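Local coordinates for methionyl-tRNA formyltransferase (Clostridium thermocellum, PDB 1ZGH), which probably transfers a formyl group from 10-formyltetrahydrofolate to the amino group of the methionine carried by initiator tRNA, at residues Q47-E52 against D170-L175; S55-T60 against L175-P180; F103-L108 against G114-N119; Q118-R123 against L150-T155. All blocks are in the same frame, centred on the assembly; numbering follows the deposited sequence.

All four contacts involve the Rossmann-like formyltransferase domain, built round a mixed sheet of six strands. Contacts 1 and 2 have centres 8 Å apart; they share L175 and helix 156-178, which receives first helix 40-52 and then edge strand 57-62. Contacts 3 and 4, 9 Å apart between centres, share Q118, N119 and helix 116-122. Along the chain both are nested inside the loops closed by contacts 1 and 2, whose segments alternate. Contacts 2 and 4 lie about 30 Å apart between centres, while I172 against F103 joins contact 1 to contact 3. Helix 156-178 thus ties one edge of the sheet, while helix 116-122 packs near the ends of strands 100-104 and 144-151.

Contact 1 of 4, residues Q47-E52 against D170-L175; sequences QKFKKE and DMIPEL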
loop_
_atom_site.group_PDB
_atom_site.type_symbol
_atom_site.label_atom_id
_atom_site.label_comp_id
_atom_site.label_asym_id
_atom_site.label_seq_id
_atom_site.Cartn_x
_atom_site.Cartn_y
_atom_site.Cartn_z
ATOM N N GLN A 47 -13.918 3.276 -8.370
ATOM C CA GLN A 47 -15.158 3.313 -9.199
ATOM C C GLN A 47 -16.336 3.886 -8.402
ATOM O O GLN A 47 -17.106 4.705 -8.904
ATOM C CB GLN A 47 -15.507 1.921 -9.728
ATOM C CG GLN A 47 -14.488 1.386 -10.746
ATOM C CD GLN A 47 -14.666 -0.084 -11.074
ATOM O OE1 GLN A 47 -15.242 -0.849 -10.295
ATOM N NE2 GLN A 47 -14.143 -0.497 -12.223
ATOM N N LYS A 48 -16.439 3.466 -7.140
ATOM C CA LYS A 48 -17.457 3.983 -6.223
ATOM C C LYS A 48 -17.278 5.485 -6.005
ATOM O O LYS A 48 -18.253 6.258 -6.079
ATOM C CB LYS A 48 -17.367 3.228 -4.896
ATOM C CG LYS A 48 -18.407 3.590 -3.900
ATOM N N PHE A 49 -16.029 5.902 -5.770
ATOM C CA PHE A 49 -15.712 7.316 -5.550
ATOM C C PHE A 49 -16.055 8.144 -6.797
ATOM O O PHE A 49 -16.629 9.250 -6.692
ATOM C CB PHE A 49 -14.237 7.501 -5.160
ATOM C CG PHE A 49 -13.862 8.927 -4.938
ATOM C CD1 PHE A 49 -13.510 9.743 -6.016
ATOM C CD2 PHE A 49 -13.899 9.485 -3.666
ATOM C CE1 PHE A 49 -13.200 11.095 -5.832
ATOM C CE2 PHE A 49 -13.593 10.848 -3.482
ATOM C CZ PHE A 49 -13.256 11.645 -4.581
ATOM N N LYS A 50 -15.733 7.614 -7.974
ATOM C CA LYS A 50 -16.040 8.335 -9.243
ATOM C C LYS A 50 -17.556 8.548 -9.424
ATOM O O LYS A 50 -17.995 9.628 -9.788
ATOM C CB LYS A 50 -15.467 7.563 -10.439
ATOM C CG LYS A 50 -15.934 8.057 -11.808
ATOM C CD LYS A 50 -15.376 7.212 -12.948
ATOM C CE LYS A 50 -15.901 7.745 -14.279
ATOM N NZ LYS A 50 -14.890 7.661 -15.335
ATOM N N LYS A 51 -18.335 7.497 -9.203
ATOM C CA LYS A 51 -19.784 7.568 -9.297
ATOM C C LYS A 51 -20.396 8.517 -8.267
ATOM O O LYS A 51 -21.263 9.332 -8.605
ATOM C CB LYS A 51 -20.399 6.188 -9.136
ATOM N N GLU A 52 -19.971 8.413 -7.015
ATOM C CA GLU A 52 -20.554 9.259 -5.972
ATOM C C GLU A 52 -20.218 10.744 -6.109
ATOM O O GLU A 52 -20.962 11.589 -5.623
ATOM C CB GLU A 52 -20.184 8.741 -4.588
ATOM C CG GLU A 52 -20.809 7.379 -4.283
ATOM C CD GLU A 52 -20.240 6.732 -3.040
ATOM O OE1 GLU A 52 -19.188 7.202 -2.533
ATOM O OE2 GLU A 52 -20.828 5.718 -2.581
ATOM N N ASP A 170 -11.961 9.273 3.882
ATOM C CA ASP A 170 -11.503 10.379 4.737
ATOM C C ASP A 170 -10.430 11.231 4.055
ATOM O O ASP A 170 -10.625 12.438 3.864
ATOM C CB ASP A 170 -10.996 9.801 6.062
ATOM C CG ASP A 170 -10.433 10.859 7.011
ATOM O OD1 ASP A 170 -9.915 10.452 8.082
ATOM O OD2 ASP A 170 -10.508 12.086 6.719
HETATM N N MSE A 171 -9.324 10.617 3.648
HETATM C CA MSE A 171 -8.167 11.377 3.197
HETATM C C MSE A 171 -8.347 12.096 1.844
HETATM O O MSE A 171 -8.050 13.289 1.745
HETATM C CB MSE A 171 -6.907 10.515 3.205
HETATM C CG MSE A 171 -6.609 9.946 4.585
HETATM SE SE MSE A 171 -4.951 8.943 4.621
HETATM C CE MSE A 171 -3.673 10.420 4.911
ATOM N N ILE A 172 -8.798 11.374 0.825
ATOM C CA ILE A 172 -9.024 11.947 -0.484
ATOM C C ILE A 172 -10.052 13.104 -0.432
ATOM O O ILE A 172 -9.740 14.188 -0.884
ATOM C CB ILE A 172 -9.311 10.871 -1.575
ATOM C CG1 ILE A 172 -7.993 10.143 -1.905
ATOM C CG2 ILE A 172 -9.831 11.521 -2.875
ATOM C CD1 ILE A 172 -8.099 9.002 -2.902
ATOM N N PRO A 173 -11.243 12.900 0.160
ATOM C CA PRO A 173 -12.177 14.038 0.310
ATOM C C PRO A 173 -11.598 15.280 1.008
ATOM O O PRO A 173 -11.848 16.417 0.578
ATOM C CB PRO A 173 -13.320 13.441 1.132
ATOM C CG PRO A 173 -13.283 12.000 0.793
ATOM C CD PRO A 173 -11.823 11.662 0.703
ATOM N N GLU A 174 -10.842 15.070 2.073
ATOM C CA GLU A 174 -10.193 16.178 2.787
ATOM C C GLU A 174 -9.162 16.895 1.922
ATOM O O GLU A 174 -9.166 18.142 1.815
ATOM C CB GLU A 174 -9.521 15.678 4.071
ATOM C CG GLU A 174 -8.536 16.695 4.665
ATOM C CD GLU A 174 -8.849 17.021 6.099
ATOM O OE1 GLU A 174 -7.971 16.816 6.968
ATOM O OE2 GLU A 174 -9.981 17.494 6.344
ATOM N N LEU A 175 -8.272 16.117 1.319
ATOM C CA LEU A 175 -7.285 16.666 0.381
ATOM C C LEU A 175 -7.898 17.521 -0.731
ATOM O O LEU A 175 -7.436 18.644 -0.967
ATOM C CB LEU A 175 -6.456 15.558 -0.264
ATOM C CG LEU A 175 -5.328 16.047 -1.184
ATOM C CD1 LEU A 175 -4.161 16.537 -0.364
ATOM C CD2 LEU A 175 -4.875 14.933 -2.125
#
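F49 reaches from helix 40-52 to I172 and P173 of helix 156-178, and its ring carries the whole contact. The close part is apolar: CZ of F49 lies 3.8 Å from CG2 of I172, and CE2 of F49 is 3.9 Å from the same methyl, so one branch of the isoleucine touches the far end of the ring. That methyl approaches obliquely. F49 reaches this far because its CG is anti to the backbone N (chi1 179°), which sends the ring outward and spans a backbone gap of 9.6 Å between the CA atoms of F49 and I172. P173 is more loosely placed, its CG at the ring edge, near the plane, 4.4 Å from CE2 of F49. At P173 helix 156-178 is kinked, its ring nitrogen lacking a bond to the preceding turn.

Beyond this narrow strip of 96 Å² the helices turn different surfaces outward. Q47, K50 and E52 lie on the solvent side of helix 40-52, whereas D170 and E174 take no part in the packing and form salt bridges with R148. F168 and L176 also touch the phenylalanine, and I172 continues inward to L82 and F103 on the central strands. Two helices meeting side by side through apolar side chains above a shared sheet are characteristic of the layered alpha/beta architecture of a Rossmann-like domain.

Contact 2 of 4, residues S55-T60 against L175-P180; sequences SKYNTT and LLTKRP
The ring of Y57 meets L176 face-on. CD1 of L176 stands 3.8 Å from the centroid of the Y57 ring and 17° off its normal, a CH-pi contact displaced toward the rim. L176 has CG beside its backbone N (chi1 -58°) and an extended chi2, which carries CD1 to that position. A second approach comes from the base of the same leucine: CB of L176 is 3.3 Å from OH of Y57, so the leucine crosses the ring obliquely, CB near the hydroxyl and CD1 over the face. T177 stands at the margin, its OG1 4.0 Å from OH of Y57; OG1 of T177 is hydrogen-bonded to O of P173, one turn back.

The next shell holds the ring from behind. CB of K56 lies 3.7 Å above the opposite face, over its centre, and the tyrosine is sandwiched between its chain neighbour and the helix. F49 closes in from helix 40-52, its CZ 3.8 Å from CD1 of Y57. NZ of K50, on the same helix, makes a probable hydrogen bond to O of T59. L176 itself also rests against Y80. Just after it the helix ends: R179 N still bonds to L175 O, but R179 takes a positive phi of 49°.

Strand 57-62 is an outermost strand of the mixed sheet and pairs in parallel with strand 31-36, N58 bonding to M31 and I33. The contact therefore seats the last turn of helix 156-178 against this edge, beside helix 40-52, while L175 packs on Y80, L82 and F145.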
loop_
_atom_site.group_PDB
_atom_site.type_symbol
_atom_site.label_atom_id
_atom_site.label_comp_id
_atom_site.label_asym_id
_atom_site.label_seq_id
_atom_site.Cartn_x
_atom_site.Cartn_y
_atom_site.Cartn_z
ATOM N N SER A 55 -20.577 15.129 -9.574
ATOM C CA SER A 55 -20.918 16.574 -9.596
ATOM C C SER A 55 -19.706 17.463 -9.322
ATOM O O SER A 55 -19.642 18.593 -9.815
ATOM C CB SER A 55 -22.015 16.894 -8.568
ATOM O OG SER A 55 -21.560 16.596 -7.250
ATOM N N LYS A 56 -18.762 16.953 -8.532
ATOM C CA LYS A 56 -17.589 17.730 -8.099
ATOM C C LYS A 56 -16.360 17.458 -8.959
ATOM O O LYS A 56 -15.619 18.383 -9.277
ATOM C CB LYS A 56 -17.217 17.398 -6.647
ATOM C CG LYS A 56 -18.237 17.808 -5.588
ATOM C CD LYS A 56 -17.875 17.187 -4.232
ATOM N N TYR A 57 -16.132 16.188 -9.309
ATOM C CA TYR A 57 -14.868 15.762 -9.941
ATOM C C TYR A 57 -15.100 15.039 -11.262
ATOM O O TYR A 57 -16.080 14.330 -11.397
ATOM C CB TYR A 57 -14.089 14.857 -8.971
ATOM C CG TYR A 57 -13.961 15.430 -7.570
ATOM C CD1 TYR A 57 -14.403 14.718 -6.453
ATOM C CD2 TYR A 57 -13.405 16.691 -7.364
ATOM C CE1 TYR A 57 -14.295 15.253 -5.166
ATOM C CE2 TYR A 57 -13.302 17.238 -6.090
ATOM C CZ TYR A 57 -13.751 16.510 -4.996
ATOM O OH TYR A 57 -13.642 17.047 -3.736
ATOM N N ASN A 58 -14.244 15.270 -12.259
ATOM C CA ASN A 58 -14.143 14.348 -13.401
ATOM C C ASN A 58 -12.995 13.443 -13.034
ATOM O O ASN A 58 -11.854 13.889 -13.019
ATOM C CB ASN A 58 -13.833 15.036 -14.730
ATOM C CG ASN A 58 -13.752 14.042 -15.919
ATOM O OD1 ASN A 58 -13.905 12.833 -15.759
ATOM N ND2 ASN A 58 -13.539 14.572 -17.112
ATOM N N THR A 59 -13.327 12.195 -12.713
ATOM C CA THR A 59 -12.378 11.211 -12.225
ATOM C C THR A 59 -12.007 10.243 -13.351
ATOM O O THR A 59 -12.878 9.616 -13.956
ATOM C CB THR A 59 -12.967 10.423 -11.023
ATOM O OG1 THR A 59 -13.366 11.337 -9.996
ATOM C CG2 THR A 59 -11.949 9.480 -10.438
ATOM N N THR A 60 -10.712 10.168 -13.650
ATOM C CA THR A 60 -10.169 9.140 -14.547
ATOM C C THR A 60 -9.438 8.083 -13.707
ATOM O O THR A 60 -8.545 8.421 -12.941
ATOM C CB THR A 60 -9.225 9.797 -15.604
ATOM O OG1 THR A 60 -9.923 10.842 -16.264
ATOM C CG2 THR A 60 -8.746 8.805 -16.664
ATOM N N LEU A 175 -8.272 16.117 1.319
ATOM C CA LEU A 175 -7.285 16.666 0.381
ATOM C C LEU A 175 -7.898 17.521 -0.731
ATOM O O LEU A 175 -7.436 18.644 -0.967
ATOM C CB LEU A 175 -6.456 15.558 -0.264
ATOM C CG LEU A 175 -5.328 16.047 -1.184
ATOM C CD1 LEU A 175 -4.161 16.537 -0.364
ATOM C CD2 LEU A 175 -4.875 14.933 -2.125
ATOM N N LEU A 176 -8.900 16.989 -1.426
ATOM C CA LEU A 176 -9.508 17.703 -2.574
ATOM C C LEU A 176 -10.331 18.913 -2.108
ATOM O O LEU A 176 -10.464 19.888 -2.831
ATOM C CB LEU A 176 -10.367 16.756 -3.441
ATOM C CG LEU A 176 -9.653 15.519 -4.036
ATOM C CD1 LEU A 176 -10.604 14.616 -4.843
ATOM C CD2 LEU A 176 -8.459 15.928 -4.890
ATOM N N THR A 177 -10.854 18.854 -0.886
ATOM C CA THR A 177 -11.681 19.935 -0.357
ATOM C C THR A 177 -10.872 21.053 0.288
ATOM O O THR A 177 -11.094 22.235 -0.015
ATOM C CB THR A 177 -12.712 19.423 0.647
ATOM O OG1 THR A 177 -13.493 18.404 0.025
ATOM C CG2 THR A 177 -13.642 20.553 1.071
ATOM N N LYS A 178 -9.964 20.696 1.180
ATOM C CA LYS A 178 -9.157 21.687 1.864
ATOM C C LYS A 178 -7.943 22.124 1.048
ATOM O O LYS A 178 -7.450 23.233 1.230
ATOM C CB LYS A 178 -8.702 21.165 3.212
ATOM C CG LYS A 178 -9.849 20.827 4.145
ATOM C CD LYS A 178 -9.308 20.411 5.508
ATOM C CE LYS A 178 -10.286 20.692 6.647
ATOM N NZ LYS A 178 -9.598 20.703 7.996
ATOM N N ARG A 179 -7.462 21.253 0.161
ATOM C CA ARG A 179 -6.286 21.536 -0.669
ATOM C C ARG A 179 -5.120 22.056 0.189
ATOM O O ARG A 179 -4.605 23.147 -0.044
ATOM C CB ARG A 179 -6.655 22.508 -1.812
ATOM C CG ARG A 179 -7.682 21.918 -2.780
ATOM C CD ARG A 179 -8.198 22.883 -3.826
ATOM N NE ARG A 179 -7.132 23.601 -4.536
ATOM C CZ ARG A 179 -6.796 24.885 -4.349
ATOM N NH1 ARG A 179 -7.439 25.660 -3.468
ATOM N NH2 ARG A 179 -5.800 25.416 -5.060
ATOM N N PRO A 180 -4.700 21.261 1.194
ATOM C CA PRO A 180 -3.655 21.745 2.091
ATOM C C PRO A 180 -2.276 21.794 1.440
ATOM O O PRO A 180 -1.998 21.050 0.499
ATOM C CB PRO A 180 -3.681 20.743 3.236
ATOM C CG PRO A 180 -4.180 19.472 2.617
ATOM C CD PRO A 180 -5.153 19.906 1.552
#

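Contact 3 of 4, residues F103-L108 against G114-N119; sequences FHMTDL and GSPLQN
M105 and P116 bring their CA atoms to 6.6 Å of each other where strand 100-104 ends and helix 116-122 begins. This passage, through a loop and the short strand 112-113, carries an H-x-x-x-L-P sequence and belongs to the Rossmann-like formyltransferase domain; in relatives the loop borders the active-site cleft, and it probably does so here. H104 also touches D140. The proline ring is the centre of the packing. CG of M105, a selenomethionine, lies 3.9 Å from CB of P116, the two side chains crossing at about a right angle. CG2 of T106 is 4.0 Å from that same CB of P116, and CE1 of H104 comes within 4.1 Å of it obliquely. The polar ends look elsewhere: H104 NE2 bonds to G111 O and T106 OG1 to F110 O.

N119 steadies the helix start, where S115 makes no side-chain cap, through weak bonds from ND2 to the carbonyls of G114 and S115 and another to Q193 O. M105 holds CG between its backbone N and carbonyl carbon (chi1 67°), and its chain bends at chi3, 59°, leaving SE of M105 3.9 Å from CB of L117.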
loop_
_atom_site.group_PDB
_atom_site.type_symbol
_atom_site.label_atom_id
_atom_site.label_comp_id
_atom_site.label_asym_id
_atom_site.label_seq_id
_atom_site.Cartn_x
_atom_site.Cartn_y
_atom_site.Cartn_z
ATOM N N PHE A 103 0.152 7.510 -0.912
ATOM C CA PHE A 103 -0.340 7.222 0.425
ATOM C C PHE A 103 0.530 6.141 1.022
ATOM O O PHE A 103 0.392 4.973 0.663
ATOM C CB PHE A 103 -1.807 6.794 0.341
ATOM C CG PHE A 103 -2.708 7.892 -0.095
ATOM C CD1 PHE A 103 -2.938 8.126 -1.434
ATOM C CD2 PHE A 103 -3.309 8.726 0.836
ATOM C CE1 PHE A 103 -3.769 9.141 -1.826
ATOM C CE2 PHE A 103 -4.151 9.726 0.441
ATOM C CZ PHE A 103 -4.377 9.942 -0.877
ATOM N N HIS A 104 1.477 6.533 1.875
ATOM C CA HIS A 104 2.514 5.612 2.345
ATOM C C HIS A 104 2.253 5.278 3.814
ATOM O O HIS A 104 2.097 6.170 4.635
ATOM C CB HIS A 104 3.889 6.212 2.102
ATOM C CG HIS A 104 5.018 5.389 2.619
ATOM N ND1 HIS A 104 5.554 4.331 1.922
ATOM C CD2 HIS A 104 5.717 5.470 3.778
ATOM C CE1 HIS A 104 6.542 3.800 2.623
ATOM N NE2 HIS A 104 6.671 4.482 3.749
HETATM N N MSE A 105 2.143 3.987 4.131
HETATM C CA MSE A 105 1.590 3.586 5.438
HETATM C C MSE A 105 2.583 3.573 6.585
HETATM O O MSE A 105 2.515 2.723 7.473
HETATM C CB MSE A 105 0.849 2.242 5.339
HETATM C CG MSE A 105 1.682 1.045 5.046
HETATM SE SE MSE A 105 0.618 -0.602 5.577
HETATM C CE MSE A 105 -0.891 -0.362 4.443
ATOM N N THR A 106 3.503 4.529 6.595
ATOM C CA THR A 106 4.355 4.722 7.754
ATOM C C THR A 106 4.266 6.174 8.250
ATOM O O THR A 106 3.807 7.095 7.534
ATOM C CB THR A 106 5.816 4.357 7.477
ATOM O OG1 THR A 106 6.411 5.345 6.613
ATOM C CG2 THR A 106 5.914 2.976 6.844
ATOM N N ASP A 107 4.694 6.332 9.493
ATOM C CA ASP A 107 4.749 7.609 10.165
ATOM C C ASP A 107 6.059 8.341 9.749
ATOM O O ASP A 107 7.026 8.440 10.512
ATOM C CB ASP A 107 4.640 7.349 11.689
ATOM C CG ASP A 107 4.359 8.630 12.499
ATOM O OD1 ASP A 107 4.262 9.716 11.896
ATOM O OD2 ASP A 107 4.239 8.541 13.748
ATOM N N LEU A 108 6.068 8.857 8.522
ATOM C CA LEU A 108 7.283 9.412 7.897
ATOM C C LEU A 108 7.853 10.578 8.700
ATOM O O LEU A 108 7.074 11.365 9.247
ATOM C CB LEU A 108 6.984 9.861 6.460
ATOM C CG LEU A 108 6.803 8.726 5.451
ATOM C CD1 LEU A 108 6.165 9.257 4.164
ATOM C CD2 LEU A 108 8.117 8.066 5.155
ATOM N N GLY A 114 10.255 0.426 0.672
ATOM C CA GLY A 114 9.351 -0.623 0.168
ATOM C C GLY A 114 8.802 -1.577 1.210
ATOM O O GLY A 114 9.261 -1.579 2.353
ATOM N N SER A 115 7.876 -2.424 0.742
ATOM C CA SER A 115 7.094 -3.423 1.500
ATOM C C SER A 115 6.763 -2.960 2.916
ATOM O O SER A 115 7.131 -3.614 3.912
ATOM C CB SER A 115 7.831 -4.766 1.491
ATOM O OG SER A 115 8.325 -5.068 0.202
ATOM N N PRO A 116 6.135 -1.782 3.026
ATOM C CA PRO A 116 5.996 -1.224 4.358
ATOM C C PRO A 116 5.179 -2.121 5.294
ATOM O O PRO A 116 5.515 -2.202 6.463
ATOM C CB PRO A 116 5.352 0.157 4.113
ATOM C CG PRO A 116 4.701 0.049 2.767
ATOM C CD PRO A 116 5.565 -0.896 1.979
ATOM N N LEU A 117 4.143 -2.811 4.810
ATOM C CA LEU A 117 3.323 -3.614 5.725
ATOM C C LEU A 117 4.128 -4.730 6.392
ATOM O O LEU A 117 4.095 -4.877 7.608
ATOM C CB LEU A 117 2.082 -4.193 5.043
ATOM C CG LEU A 117 1.304 -5.167 5.968
ATOM C CD1 LEU A 117 0.873 -4.485 7.265
ATOM C CD2 LEU A 117 0.102 -5.639 5.228
ATOM N N GLN A 118 4.864 -5.482 5.583
ATOM C CA GLN A 118 5.695 -6.566 6.051
ATOM C C GLN A 118 6.836 -6.036 6.912
ATOM O O GLN A 118 7.134 -6.605 7.960
ATOM C CB GLN A 118 6.234 -7.407 4.872
ATOM C CG GLN A 118 5.167 -8.125 4.051
ATOM C CD GLN A 118 4.393 -7.234 3.086
ATOM O OE1 GLN A 118 4.912 -6.213 2.650
ATOM N NE2 GLN A 118 3.130 -7.606 2.759
ATOM N N ASN A 119 7.424 -4.907 6.523
ATOM C CA ASN A 119 8.468 -4.294 7.347
ATOM C C ASN A 119 7.946 -3.832 8.733
ATOM O O ASN A 119 8.639 -3.987 9.750
ATOM C CB ASN A 119 9.127 -3.158 6.599
ATOM C CG ASN A 119 10.285 -3.627 5.729
ATOM O OD1 ASN A 119 11.276 -4.195 6.245
ATOM N ND2 ASN A 119 10.185 -3.393 4.425
#

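Contact 4 of 4, residues Q118-R123 against L150-T155; sequences QNLIER and LDLYGT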
loop_
_atom_site.group_PDB
_atom_site.type_symbol
_atom_site.label_atom_id
_atom_site.label_comp_id
_atom_site.label_asym_id
_atom_site.label_seq_id
_atom_site.Cartn_x
_atom_site.Cartn_y
_atom_site.Cartn_z
ATOM N N GLN A 118 4.864 -5.482 5.583
ATOM C CA GLN A 118 5.695 -6.566 6.051
ATOM C C GLN A 118 6.836 -6.036 6.912
ATOM O O GLN A 118 7.134 -6.605 7.960
ATOM C CB GLN A 118 6.234 -7.407 4.872
ATOM C CG GLN A 118 5.167 -8.125 4.051
ATOM C CD GLN A 118 4.393 -7.234 3.086
ATOM O OE1 GLN A 118 4.912 -6.213 2.650
ATOM N NE2 GLN A 118 3.130 -7.606 2.759
ATOM N N ASN A 119 7.424 -4.907 6.523
ATOM C CA ASN A 119 8.468 -4.294 7.347
ATOM C C ASN A 119 7.946 -3.832 8.733
ATOM O O ASN A 119 8.639 -3.987 9.750
ATOM C CB ASN A 119 9.127 -3.158 6.599
ATOM C CG ASN A 119 10.285 -3.627 5.729
ATOM O OD1 ASN A 119 11.276 -4.195 6.245
ATOM N ND2 ASN A 119 10.185 -3.393 4.425
ATOM N N LEU A 120 6.700 -3.339 8.777
ATOM C CA LEU A 120 6.069 -2.923 10.048
ATOM C C LEU A 120 5.723 -4.124 10.958
ATOM O O LEU A 120 6.003 -4.096 12.150
ATOM C CB LEU A 120 4.791 -2.121 9.768
ATOM C CG LEU A 120 5.037 -0.730 9.158
ATOM C CD1 LEU A 120 3.722 -0.229 8.515
ATOM C CD2 LEU A 120 5.562 0.237 10.205
ATOM N N ILE A 121 5.088 -5.147 10.375
ATOM C CA ILE A 121 4.687 -6.353 11.109
ATOM C C ILE A 121 5.901 -7.143 11.601
ATOM O O ILE A 121 5.930 -7.499 12.781
ATOM C CB ILE A 121 3.693 -7.227 10.341
ATOM C CG1 ILE A 121 2.370 -6.472 10.197
ATOM C CG2 ILE A 121 3.431 -8.604 11.093
ATOM C CD1 ILE A 121 1.312 -7.207 9.376
ATOM N N GLU A 122 6.933 -7.325 10.770
ATOM C CA GLU A 122 8.252 -7.825 11.275
ATOM C C GLU A 122 8.786 -7.100 12.487
ATOM O O GLU A 122 9.461 -7.695 13.349
ATOM C CB GLU A 122 9.323 -7.707 10.199
ATOM C CG GLU A 122 9.263 -8.774 9.159
ATOM C CD GLU A 122 10.473 -8.693 8.237
ATOM O OE1 GLU A 122 11.632 -8.786 8.737
ATOM O OE2 GLU A 122 10.260 -8.491 7.026
ATOM N N ARG A 123 8.608 -5.789 12.529
ATOM C CA ARG A 123 9.092 -5.016 13.644
ATOM C C ARG A 123 8.145 -5.078 14.867
ATOM O O ARG A 123 8.351 -4.353 15.808
ATOM C CB ARG A 123 9.383 -3.584 13.221
ATOM C CG ARG A 123 10.624 -3.479 12.318
ATOM C CD ARG A 123 10.759 -2.136 11.651
ATOM N NE ARG A 123 12.015 -2.017 10.908
ATOM C CZ ARG A 123 12.300 -2.683 9.791
ATOM N NH1 ARG A 123 11.425 -3.502 9.239
ATOM N NH2 ARG A 123 13.472 -2.503 9.199
ATOM N N LEU A 150 -3.781 3.984 11.521
ATOM C CA LEU A 150 -4.116 2.690 10.930
ATOM C C LEU A 150 -3.662 1.552 11.839
ATOM O O LEU A 150 -2.482 1.460 12.200
ATOM C CB LEU A 150 -3.451 2.522 9.552
ATOM C CG LEU A 150 -3.658 1.159 8.864
ATOM C CD1 LEU A 150 -5.111 0.868 8.422
ATOM C CD2 LEU A 150 -2.708 1.004 7.729
ATOM N N ASP A 151 -4.600 0.677 12.185
ATOM C CA ASP A 151 -4.298 -0.536 12.933
ATOM C C ASP A 151 -3.790 -1.662 12.015
ATOM O O ASP A 151 -4.250 -1.811 10.880
ATOM C CB ASP A 151 -5.559 -0.999 13.669
ATOM C CG ASP A 151 -6.010 -0.005 14.767
ATOM O OD1 ASP A 151 -5.148 0.560 15.489
ATOM O OD2 ASP A 151 -7.243 0.164 14.931
ATOM N N LEU A 152 -2.862 -2.477 12.529
ATOM C CA LEU A 152 -2.202 -3.514 11.738
ATOM C C LEU A 152 -2.494 -4.970 12.207
ATOM O O LEU A 152 -1.679 -5.876 12.013
ATOM C CB LEU A 152 -0.680 -3.258 11.729
ATOM C CG LEU A 152 -0.229 -1.931 11.096
ATOM C CD1 LEU A 152 1.291 -1.836 11.179
ATOM C CD2 LEU A 152 -0.663 -1.821 9.659
ATOM N N TYR A 153 -3.663 -5.196 12.797
ATOM C CA TYR A 153 -4.110 -6.546 13.068
ATOM C C TYR A 153 -4.759 -7.170 11.813
ATOM O O TYR A 153 -5.320 -6.428 10.968
ATOM C CB TYR A 153 -5.125 -6.562 14.197
ATOM C CG TYR A 153 -4.609 -6.302 15.572
ATOM C CD1 TYR A 153 -4.229 -7.359 16.425
ATOM C CD2 TYR A 153 -4.535 -5.001 16.065
ATOM C CE1 TYR A 153 -3.762 -7.097 17.736
ATOM C CE2 TYR A 153 -4.086 -4.762 17.368
ATOM C CZ TYR A 153 -3.692 -5.809 18.178
ATOM O OH TYR A 153 -3.277 -5.506 19.441
ATOM N N GLY A 154 -4.738 -8.502 11.723
ATOM C CA GLY A 154 -5.374 -9.249 10.572
ATOM C C GLY A 154 -4.415 -9.621 9.432
ATOM O O GLY A 154 -3.195 -9.512 9.548
ATOM N N THR A 155 -4.972 -10.032 8.299
ATOM C CA THR A 155 -4.186 -10.425 7.146
ATOM C C THR A 155 -3.785 -9.155 6.362
ATOM O O THR A 155 -4.404 -8.106 6.516
ATOM C CB THR A 155 -5.036 -11.338 6.243
ATOM O OG1 THR A 155 -6.152 -10.599 5.719
ATOM C CG2 THR A 155 -5.528 -12.704 7.016
#
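L120 and L152 supply the apolar packing. CD1 of L152 is the touching branch, 3.8 Å from CB of L120 and 3.9 Å from CD1 of L120, so this one methyl touches both the base and one branch end of L120, the two side chains crossing at about a right angle. The first bond of L152 points toward the helix, and with CG beside the backbone N (chi1 -62°) and an extended chi2, CD1 is carried on to L120. I121 adds a looser touch: its first bond does not aim at the other segment, yet the extended end, chi2 177°, brings CD1 of I121 to 4.2 Å from O of L152, a van der Waals contact.

Both leucines also rest on T128 of strand 127-134, and L152 meets I159 of helix 156-178. The arrangement thus joins helix 116-122 to the turn that leaves the outermost strand 144-151 of the Rossmann-like sheet and leads into the long helix. I121 also packs on D213, R216 and M217 of helix 208-217, which probably belongs to the C-terminal domain.

The polar bonds are made within the helix or to residues outside the two segments. R123 folds back on its own helix, NH1 donating to O of N119 at 2.9 Å and 158° from above the carbonyl plane, while that oxygen stays in the guanidinium plane. NH1 of R123 also donates to OD1 of N119, at 3.1 Å. Arginines take up carbonyls of the turn: R216 bonds to O of L152 and of G154, R162 to O of D151 and of Y153. T155 caps a backbone N of helix 156-178, and T155 N in turn bonds to OE1 of E158, consistent with a capping box.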